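Hypothetical protein (Bacteroides uniformis, PDB 4QE0) is of unknown function but belongs to the DUF5043 family, and pairs in the crystal with a second copy that receives its proline-rich tail. Local coordinates at the interface of chains A and B. Numbering follows the deposited sequence. Chains: chain A/B, hypothetical protein.

The C-terminal tail of chain A lies along chain B: its upstream end makes contact 1, and A:Pro180 to A:Ser184 carry it into contact 2, about 16 Å away between the centres of their C-alpha atoms. Contact 3 is about 10 Å from contact 2 and 18 Å from contact 1; A:Met80 of helix 78-90 and B:Ser39 belong to both contacts 2 and 3. The tail is thus joined in contact 2 by helix 78-90, which leads on to contact 3, all in one interface that is not an exact two-fold. The pairing could be limited to the crystal.

Contact 1: the interface of chains A and B. Residues chain A 176-177; chain B 65-67, 106, 165, 167.
One face of the B:Tyr65 ring carries the backbone N of B:Gly67, 3.7 Å above the plane and displaced toward the rim. The CD2 and CE2 side of the same ring meets the tail of chain A, where methyl CD1 of A:Leu176 lies 3.9 Å from CD2 of B:Tyr65, the two side chains crossing at about a right angle. In A:Leu176, chi1 -72° puts CG beside the backbone N, and chi2 168° then turns CD1 to the tyrosine and CD2 to B:Met165 of strand 164-169. There CD2 of A:Leu176 lies along the residue, nearest backbone O of B:Met165 at 3.7 Å, with its selenium SE at 4.1 Å. That selenomethionine is extended to SE and bends at chi3. The pyrrolidine ring comes next, CG of A:Pro177 lying 3.7 Å from methyl CB of B:Ala167. B:Met106, also a selenomethionine, crosses the proline obliquely, with SE and CE both against CB and CG. B:Tyr65, B:Met165, B:Ala167 and B:Met106 form a largely apolar surface for the two tail residues. N of A:Leu176 donates to O of B:Ile66 at 3.0 Å, in the carbonyl plane (160° at H), which probably helps set their register. Water 1 bridges the same B:Ile66 O, at 2.8 Å, to the carbonyl O of A:Leu176.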
loop_
_atom_site.group_PDB
_atom_site.type_symbol
_atom_site.label_atom_id
_atom_site.label_comp_id
_atom_site.label_asym_id
_atom_site.label_seq_id
_atom_site.Cartn_x
_atom_site.Cartn_y
_atom_site.Cartn_z
ATOM N N LEU A 176 -1.758 -9.053 -4.010
ATOM C CA LEU A 176 -2.742 -8.071 -4.469
ATOM C C LEU A 176 -3.135 -7.154 -3.334
ATOM O O LEU A 176 -3.026 -7.539 -2.160
ATOM C CB LEU A 176 -3.968 -8.796 -4.998
ATOM C CG LEU A 176 -3.731 -9.483 -6.335
ATOM C CD1 LEU A 176 -4.899 -10.400 -6.636
ATOM C CD2 LEU A 176 -3.516 -8.474 -7.451
ATOM N N PRO A 177 -3.617 -5.946 -3.660
ATOM C CA PRO A 177 -4.105 -5.082 -2.599
ATOM C C PRO A 177 -5.321 -5.657 -1.914
ATOM O O PRO A 177 -5.995 -6.507 -2.470
ATOM C CB PRO A 177 -4.434 -3.763 -3.305
ATOM C CG PRO A 177 -4.466 -4.058 -4.739
ATOM C CD PRO A 177 -3.744 -5.334 -4.994
ATOM N N TYR B 65 -7.614 -16.216 -4.098
ATOM C CA TYR B 65 -6.345 -16.018 -4.758
ATOM C C TYR B 65 -5.700 -14.818 -4.100
ATOM O O TYR B 65 -6.219 -13.722 -4.171
ATOM C CB TYR B 65 -6.595 -15.756 -6.252
ATOM C CG TYR B 65 -5.377 -15.548 -7.045
ATOM C CD1 TYR B 65 -4.611 -16.628 -7.447
ATOM C CD2 TYR B 65 -4.958 -14.271 -7.388
ATOM C CE1 TYR B 65 -3.457 -16.442 -8.179
ATOM C CE2 TYR B 65 -3.818 -14.084 -8.120
ATOM C CZ TYR B 65 -3.074 -15.182 -8.508
ATOM O OH TYR B 65 -1.928 -15.020 -9.229
ATOM N N ILE B 66 -4.546 -15.001 -3.477
ATOM C CA ILE B 66 -3.918 -13.903 -2.710
ATOM C C ILE B 66 -3.066 -12.981 -3.582
ATOM O O ILE B 66 -2.909 -11.750 -3.325
ATOM C CB ILE B 66 -3.008 -14.509 -1.599
ATOM C CG1 ILE B 66 -3.872 -15.273 -0.588
ATOM C CG2 ILE B 66 -2.166 -13.441 -0.903
ATOM C CD1 ILE B 66 -5.026 -14.459 -0.044
ATOM N N GLY B 67 -2.488 -13.595 -4.599
ATOM C CA GLY B 67 -1.554 -12.917 -5.473
ATOM C C GLY B 67 -0.130 -13.187 -5.019
ATOM O O GLY B 67 0.185 -13.190 -3.824
HETATM N N MSE B 106 -3.762 4.449 -6.845
HETATM C CA MSE B 106 -3.904 3.044 -7.189
HETATM C C MSE B 106 -4.912 2.898 -8.291
HETATM O O MSE B 106 -6.034 3.441 -8.204
HETATM C CB MSE B 106 -4.390 2.197 -6.010
HETATM C CG MSE B 106 -4.396 0.736 -6.442
HETATM SE SE MSE B 106 -4.419 -0.330 -4.763
HETATM C CE MSE B 106 -6.279 -0.868 -4.697
HETATM N N MSE B 165 -6.976 -9.647 -11.716
HETATM C CA MSE B 165 -6.818 -8.283 -11.206
HETATM C C MSE B 165 -5.431 -7.826 -11.501
HETATM O O MSE B 165 -4.461 -8.460 -11.078
HETATM C CB MSE B 165 -7.056 -8.257 -9.696
HETATM C CG MSE B 165 -6.907 -6.827 -9.192
HETATM SE SE MSE B 165 -7.200 -6.793 -7.237
HETATM C CE MSE B 165 -9.146 -7.067 -7.156
ATOM N N ALA B 167 -3.450 -4.552 -10.586
ATOM C CA ALA B 167 -3.500 -3.321 -9.786
ATOM C C ALA B 167 -2.087 -2.788 -9.700
ATOM O O ALA B 167 -1.153 -3.569 -9.522
ATOM C CB ALA B 167 -4.032 -3.625 -8.399
HETATM O O HOH W 1 -4.083 -10.173 -1.342
#

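Contact 2: the interface of chains A and B. Residues chain A 79-80, 180-184; chain B 34-37, 39, 41, 43, 53.
A:Phe79, on helix 78-90, stands tip-first on the ring of B:Phe41: its CZ lies 3.4 Å from CD2 of B:Phe41, over the centre of the face, and the side chains cross at about a right angle. Each ring is swung anti to its own backbone N (chi1 178° and -167°), so that tip meets face. CD of A:Pro181 sits over the centre of one A:Phe79 face, while CB of A:Pro180 meets B:Phe41 at its edge, in plane. CG of A:Pro180 rests 3.6 Å from CE1 of B:Tyr53, whose phenol OH makes a 2.6 Å hydrogen bond to the anti lone pair of OD2 of B:Asp34. A:Pro181 and B:Asp36 cross at about a right angle, CG of A:Pro181 lying 3.5 Å from CB of B:Asp36. OD2 of B:Asp36 is gripped by N of B:Ser39 from above the carboxylate plane and by its hydroxyl OG, 2.6 Å away on the anti lone pair. OG of B:Ser39 in turn accepts from N of B:Phe41 (3.2 Å). An alanine at B:Asp36 would remove the carboxylate, leaving CB against A:Pro181, and would probably loosen this relay to B:Phe41. N of A:Ser184 donates to O of B:Val35 (2.9 Å) from above the carbonyl plane, and OG of A:Ser184 accepts from N of B:Asp37 (2.9 Å). The site clasps the polyproline II-like tail and helix 78-90, and may help hold the chains together in the crystal.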
loop_
_atom_site.group_PDB
_atom_site.type_symbol
_atom_site.label_atom_id
_atom_site.label_comp_id
_atom_site.label_asym_id
_atom_site.label_seq_id
_atom_site.Cartn_x
_atom_site.Cartn_y
_atom_site.Cartn_z
ATOM N N PHE A 79 -9.457 -4.055 7.033
ATOM C CA PHE A 79 -8.824 -3.282 5.997
ATOM C C PHE A 79 -7.503 -2.662 6.435
ATOM O O PHE A 79 -6.509 -2.728 5.700
ATOM C CB PHE A 79 -9.745 -2.185 5.453
ATOM C CG PHE A 79 -9.069 -1.343 4.393
ATOM C CD1 PHE A 79 -8.690 -1.900 3.196
ATOM C CD2 PHE A 79 -8.728 -0.023 4.653
ATOM C CE1 PHE A 79 -8.028 -1.154 2.233
ATOM C CE2 PHE A 79 -8.049 0.733 3.701
ATOM C CZ PHE A 79 -7.703 0.169 2.495
HETATM N N MSE A 80 -7.495 -2.012 7.586
HETATM C CA MSE A 80 -6.278 -1.341 8.040
HETATM C C MSE A 80 -5.178 -2.346 8.267
HETATM O O MSE A 80 -4.032 -2.053 7.972
HETATM C CB MSE A 80 -6.518 -0.488 9.285
HETATM C CG MSE A 80 -7.393 0.722 9.003
HETATM SE SE MSE A 80 -6.353 2.300 8.421
HETATM C CE MSE A 80 -6.052 2.034 6.481
ATOM N N PRO A 180 -11.334 -3.381 -0.763
ATOM C CA PRO A 180 -11.615 -2.161 -0.024
ATOM C C PRO A 180 -12.703 -2.382 1.033
ATOM O O PRO A 180 -13.493 -3.319 0.918
ATOM C CB PRO A 180 -12.076 -1.173 -1.105
ATOM C CG PRO A 180 -12.381 -1.984 -2.299
ATOM C CD PRO A 180 -11.682 -3.298 -2.185
ATOM N N PRO A 181 -12.737 -1.538 2.059
ATOM C CA PRO A 181 -13.826 -1.614 3.016
ATOM C C PRO A 181 -15.121 -1.105 2.326
ATOM O O PRO A 181 -15.031 -0.383 1.347
ATOM C CB PRO A 181 -13.372 -0.679 4.129
ATOM C CG PRO A 181 -12.430 0.281 3.488
ATOM C CD PRO A 181 -11.934 -0.309 2.217
ATOM N N PRO A 182 -16.302 -1.514 2.799
ATOM C CA PRO A 182 -17.505 -0.973 2.143
ATOM C C PRO A 182 -17.677 0.519 2.459
ATOM O O PRO A 182 -17.160 1.005 3.473
ATOM C CB PRO A 182 -18.634 -1.806 2.750
ATOM C CG PRO A 182 -18.118 -2.217 4.091
ATOM C CD PRO A 182 -16.622 -2.353 3.966
ATOM N N GLY A 183 -18.370 1.246 1.594
ATOM C CA GLY A 183 -18.559 2.675 1.814
ATOM C C GLY A 183 -19.451 2.903 3.025
ATOM O O GLY A 183 -20.448 2.202 3.190
ATOM N N SER A 184 -19.088 3.865 3.870
ATOM C CA SER A 184 -19.932 4.264 5.005
ATOM C C SER A 184 -21.239 4.887 4.497
ATOM O O SER A 184 -21.261 5.454 3.397
ATOM C CB SER A 184 -19.199 5.264 5.897
ATOM O OG SER A 184 -18.012 4.702 6.426
ATOM N N ASP B 34 -17.253 5.583 -2.962
ATOM C CA ASP B 34 -17.459 4.947 -1.659
ATOM C C ASP B 34 -16.325 5.370 -0.749
ATOM O O ASP B 34 -15.163 5.205 -1.093
ATOM C CB ASP B 34 -17.472 3.427 -1.773
ATOM C CG ASP B 34 -18.739 2.889 -2.420
ATOM O OD1 ASP B 34 -19.759 3.601 -2.453
ATOM O OD2 ASP B 34 -18.727 1.735 -2.868
ATOM N N VAL B 35 -16.661 5.927 0.411
ATOM C CA VAL B 35 -15.633 6.372 1.352
ATOM C C VAL B 35 -15.845 5.680 2.680
ATOM O O VAL B 35 -16.935 5.739 3.258
ATOM C CB VAL B 35 -15.659 7.876 1.581
ATOM C CG1 VAL B 35 -14.550 8.289 2.541
ATOM C CG2 VAL B 35 -15.534 8.608 0.266
ATOM N N ASP B 36 -14.799 5.020 3.159
ATOM C CA ASP B 36 -14.822 4.419 4.482
ATOM C C ASP B 36 -14.472 5.513 5.473
ATOM O O ASP B 36 -13.378 6.070 5.421
ATOM C CB ASP B 36 -13.814 3.282 4.581
ATOM C CG ASP B 36 -13.740 2.689 5.986
ATOM O OD1 ASP B 36 -14.793 2.274 6.511
ATOM O OD2 ASP B 36 -12.628 2.629 6.551
ATOM N N ASP B 37 -15.393 5.825 6.375
ATOM C CA ASP B 37 -15.200 6.979 7.249
ATOM C C ASP B 37 -13.983 6.839 8.172
ATOM O O ASP B 37 -13.232 7.798 8.332
ATOM C CB ASP B 37 -16.476 7.293 8.031
ATOM C CG ASP B 37 -17.533 8.007 7.172
ATOM O OD1 ASP B 37 -17.225 8.490 6.048
ATOM O OD2 ASP B 37 -18.690 8.080 7.625
ATOM N N SER B 39 -11.053 4.952 7.849
ATOM C CA SER B 39 -9.753 5.004 7.173
ATOM C C SER B 39 -9.604 6.189 6.220
ATOM O O SER B 39 -8.490 6.525 5.808
ATOM C CB SER B 39 -9.558 3.717 6.388
ATOM O OG SER B 39 -10.539 3.655 5.374
ATOM N N PHE B 41 -10.459 6.018 3.212
ATOM C CA PHE B 41 -10.092 5.377 1.962
ATOM C C PHE B 41 -11.259 5.510 0.984
ATOM O O PHE B 41 -12.407 5.230 1.340
ATOM C CB PHE B 41 -9.824 3.917 2.207
ATOM C CG PHE B 41 -9.139 3.209 1.073
ATOM C CD1 PHE B 41 -7.881 3.589 0.626
ATOM C CD2 PHE B 41 -9.730 2.107 0.504
ATOM C CE1 PHE B 41 -7.242 2.882 -0.388
ATOM C CE2 PHE B 41 -9.090 1.389 -0.476
ATOM C CZ PHE B 41 -7.857 1.777 -0.937
ATOM N N THR B 43 -12.919 4.495 -2.752
ATOM C CA THR B 43 -13.003 3.614 -3.899
ATOM C C THR B 43 -13.930 4.342 -4.883
ATOM O O THR B 43 -15.090 4.619 -4.566
ATOM C CB THR B 43 -13.554 2.241 -3.490
ATOM O OG1 THR B 43 -12.704 1.668 -2.468
ATOM C CG2 THR B 43 -13.587 1.299 -4.675
ATOM N N TYR B 53 -16.212 -5.114 -5.254
ATOM C CA TYR B 53 -16.058 -5.760 -3.962
ATOM C C TYR B 53 -16.098 -7.281 -4.085
ATOM O O TYR B 53 -16.330 -7.975 -3.104
ATOM C CB TYR B 53 -17.150 -5.257 -3.002
ATOM C CG TYR B 53 -17.048 -3.771 -2.757
ATOM C CD1 TYR B 53 -16.083 -3.260 -1.897
ATOM C CD2 TYR B 53 -17.890 -2.875 -3.400
ATOM C CE1 TYR B 53 -15.963 -1.905 -1.677
ATOM C CE2 TYR B 53 -17.780 -1.509 -3.190
ATOM C CZ TYR B 53 -16.805 -1.027 -2.338
ATOM O OH TYR B 53 -16.678 0.325 -2.119
#

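Contact 3: the interface of chains A and B. Residues chain A 80, 83, 148-149, 151; chain B 39, 126, 128-129.
The end of strand 118-126 in chain B and the loop after it meet a loop segment of chain A beside helix 78-90. The A:Gln149 side chain crosses the CE1-CZ rim of the B:Phe126 ring at about a right angle, OE1 of A:Gln149 nearest at 3.3 Å from CE1 of B:Phe126, with amide and ring planes 44° apart. That amide is held on both sides within chain A: NE2 of A:Gln83 donates to OE1 of A:Gln149 at 3.0 Å, in the carbonyl plane, and NE2 of A:Gln149 donates to OE1 of A:Glu148 at 3.2 Å, from above the carboxylate plane. The other oxygen, OE2 of A:Glu148, lies in plane at the edge of B:Phe128 and 2.6 Å from OE2 of B:Glu129. So short a carboxylate pair is likely to share a proton as a hydrogen bond, one glutamate being protonated; otherwise the charges would clash. OE1 of B:Glu129 accepts from N of B:Phe126 at 3.0 Å, from above the carboxylate plane, which probably steadies that group. CB of B:Phe126 in turn backs one face of B:Phe128, near the rim. Water 2 joins O of A:Gln149 (2.8 Å) to O of B:Ser39 (2.7 Å). The patch brings the two bodies together beside the tail, and may support the pair if it persists in solution.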
loop_
_atom_site.group_PDB
_atom_site.type_symbol
_atom_site.label_atom_id
_atom_site.label_comp_id
_atom_site.label_asym_id
_atom_site.label_seq_id
_atom_site.Cartn_x
_atom_site.Cartn_y
_atom_site.Cartn_z
HETATM N N MSE A 80 -7.495 -2.012 7.586
HETATM C CA MSE A 80 -6.278 -1.341 8.040
HETATM C C MSE A 80 -5.178 -2.346 8.267
HETATM O O MSE A 80 -4.032 -2.053 7.972
HETATM C CB MSE A 80 -6.518 -0.488 9.285
HETATM C CG MSE A 80 -7.393 0.722 9.003
HETATM SE SE MSE A 80 -6.353 2.300 8.421
HETATM C CE MSE A 80 -6.052 2.034 6.481
ATOM N N GLN A 83 -4.011 -3.428 4.864
ATOM C CA GLN A 83 -3.321 -2.321 4.185
ATOM C C GLN A 83 -1.882 -2.168 4.684
ATOM O O GLN A 83 -0.988 -1.863 3.882
ATOM C CB GLN A 83 -4.128 -1.036 4.331
ATOM C CG GLN A 83 -3.586 0.159 3.543
ATOM C CD GLN A 83 -3.707 0.053 2.037
ATOM O OE1 GLN A 83 -4.260 -0.896 1.483
ATOM N NE2 GLN A 83 -3.175 1.071 1.355
ATOM N N GLU A 148 1.381 7.635 7.285
ATOM C CA GLU A 148 0.360 8.404 6.539
ATOM C C GLU A 148 -1.017 7.728 6.581
ATOM O O GLU A 148 -2.018 8.406 6.694
ATOM C CB GLU A 148 0.779 8.536 5.048
ATOM C CG GLU A 148 -0.276 9.205 4.147
ATOM C CD GLU A 148 -0.221 8.837 2.646
ATOM O OE1 GLU A 148 0.563 7.960 2.196
ATOM O OE2 GLU A 148 -1.003 9.447 1.887
ATOM N N GLN A 149 -1.064 6.400 6.443
ATOM C CA GLN A 149 -2.322 5.697 6.167
ATOM C C GLN A 149 -2.928 4.862 7.266
ATOM O O GLN A 149 -4.132 4.614 7.263
ATOM C CB GLN A 149 -2.175 4.794 4.926
ATOM C CG GLN A 149 -1.601 5.522 3.743
ATOM C CD GLN A 149 -1.413 4.636 2.519
ATOM O OE1 GLN A 149 -1.836 3.486 2.483
ATOM N NE2 GLN A 149 -0.783 5.186 1.506
ATOM N N HIS A 151 -4.020 3.441 11.030
ATOM C CA HIS A 151 -4.361 3.707 12.428
ATOM C C HIS A 151 -5.328 2.664 12.915
ATOM O O HIS A 151 -6.053 2.062 12.127
ATOM C CB HIS A 151 -4.947 5.107 12.580
ATOM C CG HIS A 151 -6.145 5.344 11.732
ATOM N ND1 HIS A 151 -7.415 5.004 12.136
ATOM C CD2 HIS A 151 -6.267 5.860 10.487
ATOM C CE1 HIS A 151 -8.270 5.294 11.174
ATOM N NE2 HIS A 151 -7.600 5.814 10.163
ATOM N N SER B 39 -11.053 4.952 7.849
ATOM C CA SER B 39 -9.753 5.004 7.173
ATOM C C SER B 39 -9.604 6.189 6.220
ATOM O O SER B 39 -8.490 6.525 5.808
ATOM C CB SER B 39 -9.558 3.717 6.388
ATOM O OG SER B 39 -10.539 3.655 5.374
ATOM N N PHE B 126 -6.794 8.145 -0.737
ATOM C CA PHE B 126 -7.352 8.613 0.518
ATOM C C PHE B 126 -7.865 10.035 0.371
ATOM O O PHE B 126 -7.348 10.805 -0.436
ATOM C CB PHE B 126 -6.303 8.535 1.630
ATOM C CG PHE B 126 -5.942 7.120 2.029
ATOM C CD1 PHE B 126 -4.978 6.425 1.330
ATOM C CD2 PHE B 126 -6.573 6.494 3.101
ATOM C CE1 PHE B 126 -4.639 5.135 1.685
ATOM C CE2 PHE B 126 -6.241 5.192 3.456
ATOM C CZ PHE B 126 -5.250 4.524 2.750
ATOM N N PHE B 128 -7.419 12.528 2.138
ATOM C CA PHE B 128 -6.401 13.500 2.524
ATOM C C PHE B 128 -5.259 13.604 1.514
ATOM O O PHE B 128 -4.322 14.352 1.730
ATOM C CB PHE B 128 -5.868 13.217 3.944
ATOM C CG PHE B 128 -5.454 11.782 4.181
ATOM C CD1 PHE B 128 -4.256 11.297 3.671
ATOM C CD2 PHE B 128 -6.272 10.922 4.908
ATOM C CE1 PHE B 128 -3.883 9.985 3.877
ATOM C CE2 PHE B 128 -5.894 9.607 5.129
ATOM C CZ PHE B 128 -4.698 9.145 4.614
ATOM N N GLU B 129 -5.337 12.861 0.413
ATOM C CA GLU B 129 -4.335 12.916 -0.637
ATOM C C GLU B 129 -4.818 13.822 -1.776
ATOM O O GLU B 129 -6.030 14.051 -1.930
ATOM C CB GLU B 129 -4.060 11.511 -1.180
ATOM C CG GLU B 129 -3.370 10.598 -0.161
ATOM C CD GLU B 129 -3.200 9.156 -0.638
ATOM O OE1 GLU B 129 -3.960 8.695 -1.512
ATOM O OE2 GLU B 129 -2.292 8.475 -0.109
HETATM O O HOH W 2 -6.179 6.452 7.202
#